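Side-chain contacts in MmcQ/YjbR family DNA-binding protein (Pseudomonas syringae pv. tomato, PDB 3H9X), which probably binds DNA, adopting the "double wing" motif of its family, although its precise cellular role is not established: residues I7-K12 / E104-I109; K12-K17 / D111-T116; V30-H33 / K38-A41; Y81-M86 / W91-L96. All coordinates share one frame; numbering follows the deposited sequence.

Interactions 1 and 2 join the same two elements, helix 3-13 with the residues following it and helix 102-115; both are aromatic pairings without a hydrogen bond between their segments. Interaction 1 is partly buried, whereas interaction 2, centred about 8 Å away, lies at the surface. Y14 of interaction 2 touches Y9 and I109 of interaction 1. Interactions 3 and 4 are hairpin contacts in a single antiparallel sheet, at its two outermost strands, and combine backbone hydrogen bonds with CH-pi packing on tryptophans. Interaction 3 is the more buried, meeting interaction 2 through Y40 and interaction 4 where W39 packs near W91 and M86.

Interaction 1 (I7-K12 / E104-I109); sequences IDYAQK and EIHSLI
Y9 and H106 lay their rings flat against each other in an offset stack, with centroids 3.9 Å apart and planes only 2° from parallel. The overlap is reciprocal: CD2 of H106 stands over the centre of the phenol ring, and CE2 of Y9 over the centre of the imidazole. Within this stack NE2 of H106 approaches CD2 of Y9 at 3.5 Å. Further out along the phenol, Y9 CE2 is 3.5 Å from H106 CG, and Y9 CZ is 3.6 Å from that same H106 CG. The hydroxyl end runs on past the imidazole, so that Y9 OH comes to 3.4 Å from H106 CB. The tyrosine is sent straight out from its helix, CG anti to the backbone N (chi1 173°). The histidine instead has CG anti to its carbonyl carbon (chi1 -70°), which turns the imidazole so that one of its faces lies against the phenol. These two side chains carry most of the contact between the two segments, which lie on helix 3-13 and helix 102-115, the helical pair that accompanies the five-stranded antiparallel sheet in this double-wing fold. I109, about one turn beyond H106, meets the same phenol at its edge: its CG2 branch lies near the ring plane, 4.3 Å from Y9 CE1. The isoleucine side chain also packs on I62 and L64 of strand 58-65, and thus links the interhelical seam to the sheet. Y14, just past the end of helix 3-13, touches both Y9 and I109.

Interaction 2 (K12-K17 / D111-T116); sequences KKYDTK and DSFQLT
Y14 and F113 meet ring against ring, their side chains running antiparallel so that each passes the other's ring. With CG anti to its own carbonyl carbon (chi1 -60°), Y14 leaves CB heading for the end of helix 102-115. Its CG lies 4.1 Å from F113 CE1, and the next atom, CD1, stands over the centre of the phenylalanine ring, 3.6 Å from F113 CZ. Further along the same edge, Y14 CE1 comes to 3.5 Å from F113 CD2. The rings meet obliquely, planes inclined at 36° and centroids 4.2 Å apart. On the other edge of the phenol, Y14 CE2 packs against I109 CG2 and also lies near Y9 CE1. At the tip, OH is hydrogen-bonded to the carboxylate of E110, one turn before Q114, whose NE2 also binds that carboxylate. K13 folds its NZ over the phenol face opposite F113, offset toward the rim, and makes a long, weak ion pair with E110. F113 also meets Y40 of strand 39-47 edge-to-face and the ring of H33, just past strand 29-32. S112 OG bonds K65 N and probably Y40 O, and T16 bonds the hydroxyl of Y40, so both segments are tied to the hairpin of strands 29-32 and 39-47, and helix 102-115 also to strand 58-65.

Interaction 3 (V30-H33 / K38-A41); sequences VFRH and KWYA
W39 carries V30 CG1 over one face of its six-membered ring, a CH-pi contact 3.5 Å from the centroid and 6° off the normal; R32 CB approaches the five-membered end obliquely, 3.9 Å from W39 CD1. Y40 CG lies between the backbone N and the carbonyl carbon (chi1 71°), which brings one face of its ring over F31 CB in a second CH-pi contact, longer and offset toward the rim. Y40 CD2 in turn lies over a face of the H33 imidazole, while K38 O sits at that imidazole's edge. The F31 ring has A41 O at its edge, in plane.

The backbone between them is joined irregularly. Y40 and A41 both face F31 in a classic beta bulge: Y40 N gives F31 O a bond of 2.8 Å at 168°, and A41 N adds only a weak one. F31 N donates to A41 O at 2.8 Å. Beyond the bulge, K38 O accepts from H33 N at 3.3 Å and weakly from H33 ND1. R32 sends its guanidinium away to a salt bridge with D19. Between the two segments the firmer hydrogen bonds are all main-chain, and the side chains add mostly apolar and aromatic packing.

Interaction 4 (Y81-M86 / W91-L96); sequences YPAYHM and WITVLL
This is a beta-hairpin contact at one border of the sheet, where outermost strand 80-82 pairs with strand 91-95 and the chain after strand 80-82 brings M86 over W91. Y81 and T93 form an antiparallel hydrogen-bonded pair: Y81 N donates to T93 O at 2.9 Å, and T93 N returns a bond to Y81 O at 3.1 Å. Beside it Y81 and L95 run the same way, Y81 CE1 touching L95 CB at 3.9 Å. Next along, the hydroxyl of T93 accepts from Y84 N at 2.8 Å while also hydrogen-bonded to D63 on the adjoining strand. A water bridges A83 N and W91 O. Selenomethionine M86 bends at chi2 and again at chi3 (-68° and -97°), which curls its tip over the indole: CE lies above the six-membered ring, 3.3 Å from the centroid, in a CH-pi contact, and SE lies obliquely, 4.9 Å from the centroid of the five-membered ring. A83 CB packs against W91 CB at 3.5 Å. The M86/W91 Met-aromatic contact packs at the turn end of an antiparallel hairpin, one of two bordering the sheet in this double-wing fold.

Interaction 1 (I7-K12 / E104-I109)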
# COMPACT_ATOMS: atom_id res chain seq x y z
N ILE A 7 7.82 -2.82 5.95
CA ILE A 7 8.77 -3.61 5.16
C ILE A 7 9.26 -4.83 5.94
O ILE A 7 9.63 -5.85 5.34
CB ILE A 7 10.01 -2.77 4.67
CG1 ILE A 7 11.17 -2.90 5.65
CG2 ILE A 7 9.63 -1.32 4.46
CD1 ILE A 7 12.17 -3.99 5.26
N ASP A 8 9.25 -4.73 7.26
CA ASP A 8 9.68 -5.85 8.09
C ASP A 8 8.61 -6.93 8.08
O ASP A 8 8.91 -8.10 7.89
CB ASP A 8 9.93 -5.38 9.53
CG ASP A 8 11.21 -4.58 9.66
OD1 ASP A 8 11.41 -3.96 10.74
OD2 ASP A 8 12.03 -4.56 8.71
N TYR A 9 7.35 -6.54 8.28
CA TYR A 9 6.29 -7.54 8.27
C TYR A 9 6.29 -8.34 6.97
O TYR A 9 6.10 -9.55 6.99
CB TYR A 9 4.94 -6.86 8.52
CG TYR A 9 3.75 -7.78 8.36
CD1 TYR A 9 3.12 -7.93 7.13
CD2 TYR A 9 3.23 -8.47 9.45
CE1 TYR A 9 2.00 -8.74 6.99
CE2 TYR A 9 2.10 -9.28 9.32
CZ TYR A 9 1.49 -9.40 8.09
OH TYR A 9 0.38 -10.19 7.96
N ALA A 10 6.51 -7.66 5.85
CA ALA A 10 6.53 -8.32 4.54
C ALA A 10 7.66 -9.33 4.43
O ALA A 10 7.47 -10.42 3.88
CB ALA A 10 6.66 -7.29 3.44
N GLN A 11 8.83 -8.96 4.94
CA GLN A 11 10.01 -9.81 4.91
C GLN A 11 9.80 -11.10 5.71
O GLN A 11 10.25 -12.18 5.31
CB GLN A 11 11.21 -9.04 5.46
CG GLN A 11 12.48 -9.87 5.69
CD GLN A 11 13.00 -10.54 4.42
OE1 GLN A 11 13.27 -9.87 3.43
NE2 GLN A 11 13.14 -11.86 4.46
N LYS A 12 9.11 -10.99 6.84
CA LYS A 12 8.86 -12.16 7.67
C LYS A 12 7.66 -12.98 7.23
O LYS A 12 7.78 -14.19 7.02
CB LYS A 12 8.69 -11.73 9.13
CG LYS A 12 9.79 -10.83 9.66
CD LYS A 12 11.16 -11.50 9.66
CE LYS A 12 11.26 -12.60 10.72
NZ LYS A 12 12.62 -13.20 10.79
N GLU A 104 -5.98 -4.76 10.84
CA GLU A 104 -6.79 -4.55 9.63
C GLU A 104 -5.87 -4.41 8.41
O GLU A 104 -6.19 -4.86 7.32
CB GLU A 104 -7.64 -3.30 9.77
CG GLU A 104 -8.48 -2.95 8.54
CD GLU A 104 -9.58 -3.97 8.24
OE1 GLU A 104 -10.47 -4.19 9.13
OE2 GLU A 104 -9.57 -4.54 7.10
N ILE A 105 -4.71 -3.77 8.62
CA ILE A 105 -3.76 -3.62 7.54
C ILE A 105 -3.14 -4.97 7.17
O ILE A 105 -2.99 -5.27 5.99
CB ILE A 105 -2.62 -2.65 7.92
CG1 ILE A 105 -3.15 -1.22 8.01
CG2 ILE A 105 -1.49 -2.74 6.90
CD1 ILE A 105 -2.14 -0.22 8.55
N HIS A 106 -2.78 -5.78 8.16
CA HIS A 106 -2.17 -7.09 7.87
C HIS A 106 -3.06 -7.95 7.01
O HIS A 106 -2.58 -8.64 6.11
CB HIS A 106 -1.85 -7.85 9.16
CG HIS A 106 -0.72 -7.24 9.94
ND1 HIS A 106 -0.55 -7.47 11.28
CD2 HIS A 106 0.25 -6.37 9.56
CE1 HIS A 106 0.48 -6.75 11.71
NE2 HIS A 106 0.98 -6.08 10.69
N SER A 107 -4.37 -7.92 7.28
CA SER A 107 -5.32 -8.71 6.52
C SER A 107 -5.41 -8.19 5.09
O SER A 107 -5.47 -8.98 4.14
CB SER A 107 -6.69 -8.70 7.19
OG SER A 107 -7.20 -7.38 7.32
N LEU A 108 -5.41 -6.86 4.93
CA LEU A 108 -5.46 -6.24 3.60
C LEU A 108 -4.20 -6.61 2.81
O LEU A 108 -4.26 -6.90 1.61
CB LEU A 108 -5.60 -4.71 3.73
CG LEU A 108 -6.96 -4.21 4.27
CD1 LEU A 108 -6.88 -2.73 4.63
CD2 LEU A 108 -8.03 -4.44 3.25
N ILE A 109 -3.05 -6.61 3.50
CA ILE A 109 -1.78 -7.01 2.88
C ILE A 109 -1.94 -8.46 2.39
O ILE A 109 -1.43 -8.82 1.34
CB ILE A 109 -0.58 -7.02 3.89
CG1 ILE A 109 -0.43 -5.69 4.64
CG2 ILE A 109 0.71 -7.36 3.14
CD1 ILE A 109 0.14 -4.54 3.84

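Interaction 2 (K12-K17 / D111-T116)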
# COMPACT_ATOMS: atom_id res chain seq x y z
N LYS A 12 9.11 -10.99 6.84
CA LYS A 12 8.86 -12.16 7.67
C LYS A 12 7.66 -12.98 7.23
O LYS A 12 7.78 -14.19 7.02
CB LYS A 12 8.69 -11.73 9.13
CG LYS A 12 9.79 -10.83 9.66
CD LYS A 12 11.16 -11.50 9.66
CE LYS A 12 11.26 -12.60 10.72
NZ LYS A 12 12.62 -13.20 10.79
N LYS A 13 6.50 -12.34 7.09
CA LYS A 13 5.29 -13.05 6.70
C LYS A 13 5.25 -13.51 5.26
O LYS A 13 4.38 -14.31 4.91
CB LYS A 13 4.05 -12.19 6.95
CG LYS A 13 3.43 -12.35 8.34
CD LYS A 13 2.60 -13.62 8.49
CE LYS A 13 1.32 -13.55 7.67
NZ LYS A 13 1.64 -13.38 6.24
N TYR A 14 6.16 -13.03 4.43
CA TYR A 14 6.14 -13.43 3.03
C TYR A 14 7.53 -13.69 2.50
O TYR A 14 7.68 -14.19 1.39
CB TYR A 14 5.44 -12.36 2.17
CG TYR A 14 4.00 -12.10 2.57
CD1 TYR A 14 3.00 -13.02 2.30
CD2 TYR A 14 3.66 -10.95 3.26
CE1 TYR A 14 1.69 -12.80 2.72
CE2 TYR A 14 2.36 -10.72 3.69
CZ TYR A 14 1.37 -11.65 3.43
OH TYR A 14 0.09 -11.43 3.89
N ASP A 15 8.54 -13.35 3.28
CA ASP A 15 9.92 -13.57 2.85
C ASP A 15 10.18 -12.87 1.51
O ASP A 15 10.84 -13.42 0.62
CB ASP A 15 10.17 -15.07 2.72
CG ASP A 15 11.63 -15.42 2.83
OD1 ASP A 15 12.38 -15.20 1.85
OD2 ASP A 15 12.04 -15.91 3.91
N THR A 16 9.67 -11.65 1.38
CA THR A 16 9.83 -10.85 0.16
C THR A 16 10.80 -9.70 0.40
O THR A 16 10.71 -9.02 1.43
CB THR A 16 8.48 -10.22 -0.28
OG1 THR A 16 7.50 -11.26 -0.48
CG2 THR A 16 8.65 -9.43 -1.56
N LYS A 17 11.71 -9.48 -0.55
CA LYS A 17 12.67 -8.38 -0.44
C LYS A 17 12.13 -7.19 -1.23
O LYS A 17 11.72 -7.33 -2.38
CB LYS A 17 14.05 -8.83 -0.96
CG LYS A 17 14.69 -7.95 -2.06
CD LYS A 17 14.19 -8.32 -3.48
CE LYS A 17 14.64 -7.32 -4.55
NZ LYS A 17 16.12 -7.06 -4.57
N ASP A 111 -4.90 -10.05 1.66
CA ASP A 111 -5.85 -10.05 0.56
C ASP A 111 -5.18 -9.68 -0.77
O ASP A 111 -5.42 -10.34 -1.78
CB ASP A 111 -6.99 -9.09 0.88
CG ASP A 111 -7.98 -9.69 1.86
OD1 ASP A 111 -7.57 -10.47 2.75
OD2 ASP A 111 -9.18 -9.37 1.75
N SER A 112 -4.34 -8.65 -0.77
CA SER A 112 -3.63 -8.20 -1.97
C SER A 112 -2.65 -9.28 -2.43
O SER A 112 -2.44 -9.47 -3.63
CB SER A 112 -2.87 -6.89 -1.68
OG SER A 112 -2.24 -6.38 -2.82
N PHE A 113 -2.06 -9.98 -1.46
CA PHE A 113 -1.11 -11.06 -1.75
C PHE A 113 -1.81 -12.21 -2.48
O PHE A 113 -1.35 -12.65 -3.52
CB PHE A 113 -0.50 -11.57 -0.44
CG PHE A 113 0.67 -12.50 -0.64
CD1 PHE A 113 1.89 -12.02 -1.10
CD2 PHE A 113 0.54 -13.86 -0.40
CE1 PHE A 113 2.96 -12.89 -1.31
CE2 PHE A 113 1.61 -14.73 -0.61
CZ PHE A 113 2.82 -14.24 -1.06
N GLN A 114 -2.92 -12.70 -1.91
CA GLN A 114 -3.70 -13.78 -2.50
C GLN A 114 -4.36 -13.40 -3.82
O GLN A 114 -4.58 -14.25 -4.67
CB GLN A 114 -4.80 -14.25 -1.54
CG GLN A 114 -4.33 -14.99 -0.29
CD GLN A 114 -3.42 -16.16 -0.59
OE1 GLN A 114 -3.75 -17.03 -1.41
NE2 GLN A 114 -2.27 -16.19 0.06
N LEU A 115 -4.70 -12.13 -3.97
CA LEU A 115 -5.36 -11.64 -5.18
C LEU A 115 -4.39 -11.62 -6.36
O LEU A 115 -4.80 -11.52 -7.52
CB LEU A 115 -5.89 -10.22 -4.93
CG LEU A 115 -7.28 -9.84 -5.44
CD1 LEU A 115 -7.41 -10.16 -6.94
CD2 LEU A 115 -8.32 -10.61 -4.65
N THR A 116 -3.11 -11.72 -6.05
CA THR A 116 -2.06 -11.67 -7.05
C THR A 116 -1.16 -12.91 -7.06
O THR A 116 -0.09 -12.90 -7.66
CB THR A 116 -1.20 -10.41 -6.83
OG1 THR A 116 -0.89 -10.29 -5.44
CG2 THR A 116 -1.95 -9.17 -7.29

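Interaction 3 (V30-H33 / K38-A41)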
# COMPACT_ATOMS: atom_id res chain seq x y z
N VAL A 30 8.30 -1.54 -4.26
CA VAL A 30 7.22 -2.47 -4.60
C VAL A 30 7.48 -3.85 -4.01
O VAL A 30 8.62 -4.21 -3.74
CB VAL A 30 6.99 -2.59 -6.16
CG1 VAL A 30 6.81 -1.22 -6.78
CG2 VAL A 30 8.12 -3.33 -6.82
N PHE A 31 6.41 -4.60 -3.78
CA PHE A 31 6.53 -5.94 -3.23
C PHE A 31 5.81 -6.88 -4.17
O PHE A 31 4.60 -6.74 -4.39
CB PHE A 31 5.91 -6.01 -1.83
CG PHE A 31 6.62 -5.18 -0.82
CD1 PHE A 31 6.60 -3.79 -0.90
CD2 PHE A 31 7.35 -5.78 0.21
CE1 PHE A 31 7.29 -3.01 0.01
CE2 PHE A 31 8.05 -5.00 1.13
CZ PHE A 31 8.02 -3.62 1.03
N ARG A 32 6.53 -7.83 -4.74
CA ARG A 32 5.91 -8.77 -5.66
C ARG A 32 6.29 -10.21 -5.37
O ARG A 32 7.10 -10.49 -4.48
CB ARG A 32 6.29 -8.44 -7.10
CG ARG A 32 7.75 -8.62 -7.42
CD ARG A 32 8.46 -7.29 -7.55
NE ARG A 32 9.83 -7.48 -8.00
CZ ARG A 32 10.16 -7.94 -9.21
NH1 ARG A 32 11.44 -8.09 -9.54
NH2 ARG A 32 9.22 -8.24 -10.08
N HIS A 33 5.67 -11.13 -6.11
CA HIS A 33 5.93 -12.56 -5.96
C HIS A 33 7.12 -12.93 -6.83
O HIS A 33 7.37 -12.30 -7.86
CB HIS A 33 4.74 -13.40 -6.41
CG HIS A 33 3.49 -13.17 -5.62
ND1 HIS A 33 2.61 -12.14 -5.91
CD2 HIS A 33 2.96 -13.84 -4.58
CE1 HIS A 33 1.59 -12.20 -5.07
NE2 HIS A 33 1.77 -13.22 -4.26
N LYS A 38 4.20 -10.34 -9.90
CA LYS A 38 3.07 -9.45 -9.74
C LYS A 38 3.14 -8.65 -8.44
O LYS A 38 3.35 -9.22 -7.36
CB LYS A 38 1.74 -10.22 -9.81
CG LYS A 38 1.43 -10.79 -11.17
CD LYS A 38 -0.01 -11.26 -11.27
CE LYS A 38 -0.31 -11.78 -12.67
NZ LYS A 38 -1.77 -11.94 -12.95
N TRP A 39 2.97 -7.34 -8.56
CA TRP A 39 3.01 -6.43 -7.42
C TRP A 39 1.79 -6.65 -6.56
O TRP A 39 0.69 -6.77 -7.09
CB TRP A 39 2.99 -4.98 -7.90
CG TRP A 39 4.15 -4.56 -8.73
CD1 TRP A 39 5.16 -5.36 -9.22
CD2 TRP A 39 4.46 -3.23 -9.16
NE1 TRP A 39 6.06 -4.61 -9.92
CE2 TRP A 39 5.66 -3.30 -9.90
CE3 TRP A 39 3.83 -1.99 -8.99
CZ2 TRP A 39 6.24 -2.17 -10.48
CZ3 TRP A 39 4.41 -0.87 -9.56
CH2 TRP A 39 5.61 -0.97 -10.29
N TYR A 40 1.97 -6.69 -5.25
CA TYR A 40 0.85 -6.86 -4.34
C TYR A 40 0.88 -5.79 -3.26
O TYR A 40 0.02 -5.74 -2.40
CB TYR A 40 0.86 -8.29 -3.75
CG TYR A 40 1.97 -8.57 -2.74
CD1 TYR A 40 1.84 -8.18 -1.41
CD2 TYR A 40 3.14 -9.24 -3.13
CE1 TYR A 40 2.86 -8.44 -0.47
CE2 TYR A 40 4.16 -9.50 -2.19
CZ TYR A 40 4.01 -9.09 -0.87
OH TYR A 40 5.00 -9.31 0.07
N ALA A 41 1.88 -4.92 -3.34
CA ALA A 41 2.09 -3.84 -2.39
C ALA A 41 3.02 -2.76 -2.97
O ALA A 41 4.09 -3.07 -3.50
CB ALA A 41 2.70 -4.41 -1.11

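Interaction 4 (Y81-M86 / W91-L96)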
# COMPACT_ATOMS: atom_id res chain seq x y z
N TYR A 81 -7.77 5.77 1.24
CA TYR A 81 -8.09 6.72 0.19
C TYR A 81 -8.08 6.02 -1.16
O TYR A 81 -7.75 4.84 -1.25
CB TYR A 81 -7.05 7.86 0.20
CG TYR A 81 -6.90 8.58 1.51
CD1 TYR A 81 -6.31 7.95 2.61
CD2 TYR A 81 -7.40 9.87 1.69
CE1 TYR A 81 -6.24 8.59 3.85
CE2 TYR A 81 -7.33 10.52 2.93
CZ TYR A 81 -6.75 9.87 4.01
OH TYR A 81 -6.72 10.48 5.25
N PRO A 82 -8.47 6.74 -2.23
CA PRO A 82 -8.51 6.20 -3.60
C PRO A 82 -7.08 5.86 -4.07
O PRO A 82 -6.13 6.56 -3.72
CB PRO A 82 -9.12 7.34 -4.40
CG PRO A 82 -10.03 7.97 -3.40
CD PRO A 82 -9.17 8.03 -2.18
N ALA A 83 -6.94 4.81 -4.86
CA ALA A 83 -5.63 4.41 -5.34
C ALA A 83 -4.84 5.54 -5.99
O ALA A 83 -5.34 6.24 -6.86
CB ALA A 83 -5.76 3.25 -6.31
N TYR A 84 -3.60 5.71 -5.55
CA TYR A 84 -2.73 6.74 -6.08
C TYR A 84 -1.69 6.07 -6.97
O TYR A 84 -0.97 5.18 -6.53
CB TYR A 84 -2.03 7.47 -4.95
CG TYR A 84 -1.08 8.54 -5.43
CD1 TYR A 84 -1.56 9.72 -5.98
CD2 TYR A 84 0.31 8.35 -5.37
CE1 TYR A 84 -0.69 10.69 -6.46
CE2 TYR A 84 1.19 9.31 -5.84
CZ TYR A 84 0.68 10.48 -6.39
OH TYR A 84 1.54 11.42 -6.89
N HIS A 85 -1.60 6.53 -8.22
CA HIS A 85 -0.67 5.99 -9.22
C HIS A 85 -0.99 4.56 -9.62
O HIS A 85 -0.19 3.89 -10.28
CB HIS A 85 0.79 6.05 -8.73
CG HIS A 85 1.51 7.33 -9.05
ND1 HIS A 85 2.89 7.43 -9.04
CD2 HIS A 85 1.04 8.57 -9.30
CE1 HIS A 85 3.24 8.68 -9.27
NE2 HIS A 85 2.14 9.40 -9.43
N MSE A 86 -2.17 4.08 -9.24
CA MSE A 86 -2.58 2.74 -9.60
C MSE A 86 -4.02 2.82 -10.04
O MSE A 86 -4.66 3.86 -9.87
CB MSE A 86 -2.44 1.78 -8.42
CG MSE A 86 -1.01 1.58 -7.95
SE MSE A 86 0.07 0.61 -9.25
CE MSE A 86 -0.09 -1.18 -8.49
N TRP A 91 -7.28 -0.95 -7.01
CA TRP A 91 -6.34 -0.64 -5.95
C TRP A 91 -6.87 0.33 -4.91
O TRP A 91 -7.83 1.07 -5.14
CB TRP A 91 -5.00 -0.15 -6.52
CG TRP A 91 -4.25 -1.24 -7.28
CD1 TRP A 91 -4.55 -1.72 -8.53
CD2 TRP A 91 -3.15 -2.03 -6.80
NE1 TRP A 91 -3.72 -2.76 -8.85
CE2 TRP A 91 -2.85 -2.98 -7.81
CE3 TRP A 91 -2.40 -2.05 -5.62
CZ2 TRP A 91 -1.83 -3.93 -7.67
CZ3 TRP A 91 -1.38 -2.99 -5.48
CH2 TRP A 91 -1.11 -3.92 -6.50
N ILE A 92 -6.22 0.30 -3.75
CA ILE A 92 -6.54 1.09 -2.57
C ILE A 92 -5.26 1.66 -2.02
O ILE A 92 -4.21 1.04 -2.12
CB ILE A 92 -7.19 0.16 -1.53
CG1 ILE A 92 -8.66 0.04 -1.83
CG2 ILE A 92 -7.02 0.69 -0.14
CD1 ILE A 92 -9.33 1.37 -1.79
N THR A 93 -5.33 2.86 -1.46
CA THR A 93 -4.14 3.49 -0.89
C THR A 93 -4.37 3.62 0.61
O THR A 93 -5.28 4.32 1.03
CB THR A 93 -3.89 4.91 -1.48
OG1 THR A 93 -3.49 4.79 -2.86
CG2 THR A 93 -2.79 5.64 -0.70
N VAL A 94 -3.56 2.93 1.41
CA VAL A 94 -3.71 3.00 2.86
C VAL A 94 -2.64 3.92 3.43
O VAL A 94 -1.45 3.79 3.14
CB VAL A 94 -3.62 1.60 3.54
CG1 VAL A 94 -3.84 1.73 5.04
CG2 VAL A 94 -4.67 0.67 2.96
N LEU A 95 -3.08 4.85 4.26
CA LEU A 95 -2.17 5.80 4.86
C LEU A 95 -1.46 5.21 6.09
O LEU A 95 -2.12 4.80 7.05
CB LEU A 95 -2.96 7.06 5.22
CG LEU A 95 -2.23 8.25 5.81
CD1 LEU A 95 -2.15 8.10 7.31
CD2 LEU A 95 -0.85 8.39 5.17
N LEU A 96 -0.12 5.14 6.03
CA LEU A 96 0.70 4.62 7.14
C LEU A 96 0.87 5.71 8.18
O LEU A 96 0.88 6.89 7.84
CB LEU A 96 2.08 4.17 6.66
CG LEU A 96 2.19 2.96 5.73
CD1 LEU A 96 3.65 2.59 5.53
CD2 LEU A 96 1.44 1.81 6.34
O HOH W 1 -9.48 2.99 -5.56